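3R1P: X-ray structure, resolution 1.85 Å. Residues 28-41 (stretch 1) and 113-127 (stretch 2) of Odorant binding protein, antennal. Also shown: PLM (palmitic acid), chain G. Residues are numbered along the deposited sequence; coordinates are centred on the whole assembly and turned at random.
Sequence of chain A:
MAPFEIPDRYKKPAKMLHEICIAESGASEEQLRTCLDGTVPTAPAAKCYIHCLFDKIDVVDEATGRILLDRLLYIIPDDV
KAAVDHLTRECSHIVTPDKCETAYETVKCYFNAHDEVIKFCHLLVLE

Stretch 1, residues 28-41: SEEQLRTCLDGTVP
Stretch 2 113-127: AHDEVIKFCHLLVLE

A disulfide and close apolar packing hold these stretches together; no hydrogen bond crosses between them. Stretch 2 is mostly one helix, 114-125, with Ala 113 at its N-cap and Leu 126 the first residue to leave helical phi/psi. Stretch 1 begins as a helix at Glu 29, capped by Ser 28 (chi1 p), whose OG accepts from Gln 31 N at 3.1 Å, then passes through a 3-10 segment, 34-37, into loop. The two run antiparallel, converging from 7.2 Å between the CA atoms of Arg 33 and Val 125, through 5.6 Å for Cys 35 and Cys 121, to 4.5 Å for Gly 38 and His 114.

At the centre, Cys 35 (p) and Cys 121 (t) both point toward the partner stretch and join SG to SG at 2.0 Å with chi3 65°. Valines one helical turn before and after Cys 121 flank the bond. Val 125 (t) sets CG2 4.2 Å from Cys 35 SG; Val 117 (t) brings CG1 4.3 Å from Cys 35 CB and 3.4 Å from Gly 38 O, while its CG2 lies 3.9 Å from CG2 of Val 40 (t). Val 117 and Val 125 are buried, and their short branched side chains pack beside the disulfide without polar groups to satisfy.

Leu 36 leaves its backbone pointing away, yet its m,t rotamer returns CD2 to 3.7 Å from Cys 121 SG and 3.8 Å from CD2 of Leu 126 (m,t), and to the edge of the His 122 ring, covering the disulfide's flank.

Gly 38, at phi/psi 95/2, is required twice over: a CB would jam against the preceding carbonyl and fall 2.6 Å from His 114 CD2. Beside it, Ile 118 (m,t) places CG1 3.5 Å from Gly 38 N. His 114 (chi1 m, chi2 80°) presents its ring edge, CD2 lying 3.3 Å from Asp 37 O. Asp 37 (p) points away and steadies the turn, OD1 accepting from Thr 39 N at 3.1 Å.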

# COMPACT_ATOMS: atom_id res chain seq x y z
N SER A 28 4.30 -12.75 4.63
CA SER A 28 5.61 -13.31 4.33
C SER A 28 6.30 -12.51 3.22
O SER A 28 5.62 -11.83 2.44
CB SER A 28 5.47 -14.77 3.93
OG SER A 28 4.85 -14.90 2.66
N GLU A 29 7.64 -12.63 3.12
CA GLU A 29 8.41 -11.98 2.06
C GLU A 29 7.95 -12.48 0.69
O GLU A 29 7.80 -11.67 -0.23
CB GLU A 29 9.91 -12.18 2.25
CG GLU A 29 10.54 -11.17 3.21
CD GLU A 29 10.90 -9.80 2.67
OE1 GLU A 29 10.78 -9.57 1.45
OE2 GLU A 29 11.33 -8.95 3.48
N GLU A 30 7.63 -13.80 0.58
CA GLU A 30 7.13 -14.46 -0.63
C GLU A 30 5.83 -13.83 -1.10
O GLU A 30 5.67 -13.62 -2.30
CB GLU A 30 6.89 -15.96 -0.38
CG GLU A 30 8.11 -16.83 -0.22
CD GLU A 30 8.40 -17.71 -1.41
OE1 GLU A 30 7.46 -18.11 -2.14
OE2 GLU A 30 9.59 -18.06 -1.58
N GLN A 31 4.89 -13.56 -0.16
CA GLN A 31 3.58 -12.96 -0.45
C GLN A 31 3.73 -11.54 -1.01
O GLN A 31 3.01 -11.18 -1.94
CB GLN A 31 2.68 -12.95 0.79
CG GLN A 31 2.01 -14.30 1.06
CD GLN A 31 1.36 -14.40 2.43
OE1 GLN A 31 1.76 -13.73 3.40
NE2 GLN A 31 0.38 -15.28 2.54
N LEU A 32 4.66 -10.76 -0.45
CA LEU A 32 4.91 -9.38 -0.88
C LEU A 32 5.71 -9.31 -2.17
O LEU A 32 5.43 -8.46 -3.02
CB LEU A 32 5.61 -8.59 0.23
CG LEU A 32 4.88 -8.49 1.56
CD1 LEU A 32 5.73 -7.80 2.57
CD2 LEU A 32 3.53 -7.79 1.40
N ARG A 33 6.68 -10.24 -2.33
CA ARG A 33 7.57 -10.36 -3.49
C ARG A 33 6.86 -10.59 -4.82
O ARG A 33 7.50 -10.48 -5.88
CB ARG A 33 8.65 -11.40 -3.24
CG ARG A 33 9.83 -10.74 -2.57
CD ARG A 33 11.02 -11.64 -2.58
NE ARG A 33 12.29 -10.91 -2.47
CZ ARG A 33 13.32 -11.06 -3.30
NH1 ARG A 33 13.23 -11.84 -4.36
NH2 ARG A 33 14.45 -10.38 -3.08
N THR A 34 5.53 -10.85 -4.77
CA THR A 34 4.69 -10.99 -5.96
C THR A 34 4.65 -9.66 -6.72
O THR A 34 4.40 -9.66 -7.91
CB THR A 34 3.27 -11.47 -5.62
OG1 THR A 34 2.66 -10.55 -4.72
CG2 THR A 34 3.24 -12.88 -5.06
N CYS A 35 4.95 -8.54 -6.02
CA CYS A 35 4.99 -7.19 -6.61
C CYS A 35 6.10 -7.00 -7.67
O CYS A 35 6.03 -6.05 -8.44
CB CYS A 35 5.05 -6.11 -5.52
SG CYS A 35 6.56 -6.10 -4.51
N LEU A 36 7.15 -7.86 -7.66
CA LEU A 36 8.31 -7.75 -8.56
C LEU A 36 8.01 -7.77 -10.06
O LEU A 36 8.80 -7.23 -10.84
CB LEU A 36 9.46 -8.71 -8.18
CG LEU A 36 10.21 -8.42 -6.87
CD1 LEU A 36 11.08 -9.60 -6.46
CD2 LEU A 36 11.07 -7.15 -7.00
N ASP A 37 6.85 -8.33 -10.46
CA ASP A 37 6.38 -8.36 -11.85
C ASP A 37 5.25 -7.33 -12.09
O ASP A 37 4.64 -7.31 -13.17
CB ASP A 37 5.94 -9.79 -12.23
CG ASP A 37 4.72 -10.37 -11.54
OD1 ASP A 37 4.09 -9.64 -10.75
OD2 ASP A 37 4.40 -11.54 -11.79
N GLY A 38 4.98 -6.50 -11.09
CA GLY A 38 3.95 -5.46 -11.15
C GLY A 38 2.60 -5.84 -10.59
O GLY A 38 1.66 -5.04 -10.64
N THR A 39 2.46 -7.07 -10.05
CA THR A 39 1.16 -7.48 -9.50
C THR A 39 0.96 -6.93 -8.08
O THR A 39 1.87 -7.00 -7.26
CB THR A 39 0.99 -9.00 -9.51
OG1 THR A 39 2.05 -9.61 -8.81
CG2 THR A 39 0.92 -9.59 -10.92
N VAL A 40 -0.23 -6.38 -7.79
CA VAL A 40 -0.52 -5.90 -6.44
C VAL A 40 -0.75 -7.17 -5.59
O VAL A 40 -1.59 -7.99 -5.98
CB VAL A 40 -1.72 -4.92 -6.36
CG1 VAL A 40 -2.01 -4.52 -4.91
CG2 VAL A 40 -1.46 -3.69 -7.22
N PRO A 41 0.04 -7.39 -4.51
CA PRO A 41 -0.12 -8.63 -3.71
C PRO A 41 -1.56 -8.85 -3.22
O PRO A 41 -2.22 -7.89 -2.80
CB PRO A 41 0.88 -8.46 -2.58
CG PRO A 41 1.90 -7.49 -3.11
CD PRO A 41 1.11 -6.54 -3.95
N ALA A 113 -0.98 0.94 -13.47
CA ALA A 113 0.15 0.70 -14.37
C ALA A 113 1.21 -0.17 -13.69
O ALA A 113 1.54 0.06 -12.52
CB ALA A 113 0.76 2.01 -14.84
N HIS A 114 1.73 -1.17 -14.42
CA HIS A 114 2.74 -2.12 -13.94
C HIS A 114 4.02 -1.44 -13.43
O HIS A 114 4.54 -1.85 -12.39
CB HIS A 114 3.09 -3.14 -15.04
CG HIS A 114 2.14 -4.29 -15.11
ND1 HIS A 114 0.91 -4.18 -15.74
CD2 HIS A 114 2.28 -5.55 -14.65
CE1 HIS A 114 0.35 -5.37 -15.64
NE2 HIS A 114 1.14 -6.23 -14.99
N ASP A 115 4.48 -0.39 -14.15
CA ASP A 115 5.68 0.40 -13.85
C ASP A 115 5.63 1.06 -12.47
O ASP A 115 6.65 1.08 -11.78
CB ASP A 115 5.91 1.47 -14.94
CG ASP A 115 5.92 0.92 -16.35
OD1 ASP A 115 7.03 0.86 -16.96
OD2 ASP A 115 4.84 0.55 -16.86
N GLU A 116 4.46 1.59 -12.08
CA GLU A 116 4.31 2.23 -10.76
C GLU A 116 4.40 1.23 -9.63
O GLU A 116 5.15 1.47 -8.68
CB GLU A 116 3.09 3.14 -10.65
CG GLU A 116 1.81 2.64 -11.30
CD GLU A 116 0.85 3.70 -11.75
OE1 GLU A 116 1.25 4.89 -11.83
OE2 GLU A 116 -0.32 3.36 -12.07
N VAL A 117 3.69 0.08 -9.76
CA VAL A 117 3.75 -0.99 -8.75
C VAL A 117 5.21 -1.44 -8.55
O VAL A 117 5.68 -1.50 -7.42
CB VAL A 117 2.78 -2.17 -9.05
CG1 VAL A 117 2.89 -3.28 -8.01
CG2 VAL A 117 1.33 -1.69 -9.13
N ILE A 118 5.94 -1.72 -9.67
CA ILE A 118 7.34 -2.16 -9.66
C ILE A 118 8.28 -1.18 -8.92
O ILE A 118 9.08 -1.61 -8.10
CB ILE A 118 7.83 -2.53 -11.10
CG1 ILE A 118 7.11 -3.79 -11.62
CG2 ILE A 118 9.35 -2.75 -11.14
CD1 ILE A 118 7.30 -4.12 -13.15
N LYS A 119 8.15 0.13 -9.20
CA LYS A 119 8.95 1.18 -8.57
C LYS A 119 8.78 1.19 -7.05
O LYS A 119 9.80 1.19 -6.35
CB LYS A 119 8.64 2.55 -9.18
CG LYS A 119 9.30 2.74 -10.55
CD LYS A 119 8.89 4.06 -11.20
CE LYS A 119 9.44 4.20 -12.60
NZ LYS A 119 9.13 5.53 -13.18
N PHE A 120 7.53 1.14 -6.55
CA PHE A 120 7.24 1.09 -5.11
C PHE A 120 7.69 -0.26 -4.54
O PHE A 120 8.22 -0.30 -3.42
CB PHE A 120 5.75 1.33 -4.82
CG PHE A 120 5.34 2.77 -4.94
CD1 PHE A 120 5.68 3.69 -3.95
CD2 PHE A 120 4.62 3.22 -6.04
CE1 PHE A 120 5.30 5.03 -4.07
CE2 PHE A 120 4.26 4.56 -6.16
CZ PHE A 120 4.60 5.45 -5.17
N CYS A 121 7.54 -1.34 -5.33
CA CYS A 121 7.96 -2.69 -4.96
C CYS A 121 9.46 -2.70 -4.67
O CYS A 121 9.86 -3.17 -3.61
CB CYS A 121 7.59 -3.69 -6.06
SG CYS A 121 8.06 -5.39 -5.70
N HIS A 122 10.28 -2.14 -5.59
CA HIS A 122 11.74 -2.07 -5.45
C HIS A 122 12.17 -1.23 -4.24
O HIS A 122 13.04 -1.65 -3.48
CB HIS A 122 12.38 -1.50 -6.72
CG HIS A 122 12.32 -2.41 -7.92
ND1 HIS A 122 12.70 -1.96 -9.17
CD2 HIS A 122 11.90 -3.69 -8.02
CE1 HIS A 122 12.54 -2.99 -9.98
NE2 HIS A 122 12.05 -4.05 -9.34
N LEU A 123 11.56 -0.04 -4.08
CA LEU A 123 11.88 0.91 -3.01
C LEU A 123 11.69 0.33 -1.61
O LEU A 123 12.55 0.49 -0.75
CB LEU A 123 11.03 2.19 -3.17
CG LEU A 123 11.22 3.28 -2.11
CD1 LEU A 123 12.59 3.94 -2.22
CD2 LEU A 123 10.11 4.31 -2.17
N LEU A 124 10.56 -0.35 -1.40
CA LEU A 124 10.17 -0.92 -0.12
C LEU A 124 10.79 -2.31 0.12
O LEU A 124 11.28 -2.55 1.23
CB LEU A 124 8.64 -1.10 -0.09
CG LEU A 124 7.81 0.15 0.05
CD1 LEU A 124 6.42 -0.05 -0.53
CD2 LEU A 124 7.73 0.61 1.52
N VAL A 125 10.67 -3.18 -0.90
CA VAL A 125 10.98 -4.60 -0.75
C VAL A 125 12.43 -5.05 -1.01
O VAL A 125 12.88 -5.93 -0.30
CB VAL A 125 9.84 -5.44 -1.39
CG1 VAL A 125 9.94 -6.90 -1.02
CG2 VAL A 125 8.45 -4.89 -0.99
N LEU A 126 13.20 -4.46 -1.94
CA LEU A 126 14.58 -4.91 -2.16
C LEU A 126 15.56 -4.19 -1.22
O LEU A 126 15.21 -3.19 -0.60
CB LEU A 126 15.02 -4.74 -3.63
CG LEU A 126 14.13 -5.35 -4.70
CD1 LEU A 126 14.59 -4.94 -6.07
CD2 LEU A 126 14.01 -6.86 -4.56
N GLU A 127 16.81 -4.71 -1.16
CA GLU A 127 17.89 -4.15 -0.34
C GLU A 127 18.29 -2.75 -0.84
O GLU A 127 18.71 -1.91 -0.01
CB GLU A 127 19.13 -5.05 -0.38
CG GLU A 127 19.01 -6.36 0.37
CD GLU A 127 20.26 -7.22 0.34
OE1 GLU A 127 21.38 -6.66 0.30
OE2 GLU A 127 20.13 -8.47 0.38
OXT GLU A 127 18.21 -2.50 -2.06
C1 PLM G . 9.36 8.95 2.72
O1 PLM G . 10.37 9.68 2.73
O2 PLM G . 8.41 9.11 3.53
C2 PLM G . 9.29 7.83 1.69
C3 PLM G . 8.03 6.97 1.82
C4 PLM G . 7.68 6.23 0.53
C5 PLM G . 6.86 4.96 0.81
C6 PLM G . 5.67 4.82 -0.14
C7 PLM G . 4.67 3.78 0.37
C8 PLM G . 3.37 3.80 -0.43
C9 PLM G . 2.89 2.40 -0.79
CA PLM G . 1.84 2.45 -1.90
CB PLM G . 1.50 1.06 -2.43
CC PLM G . 2.52 0.61 -3.47
CD PLM G . 1.89 -0.27 -4.55
CE PLM G . 1.66 -1.72 -4.13
CF PLM G . 2.40 -2.15 -2.87
CG PLM G . 3.84 -2.52 -3.17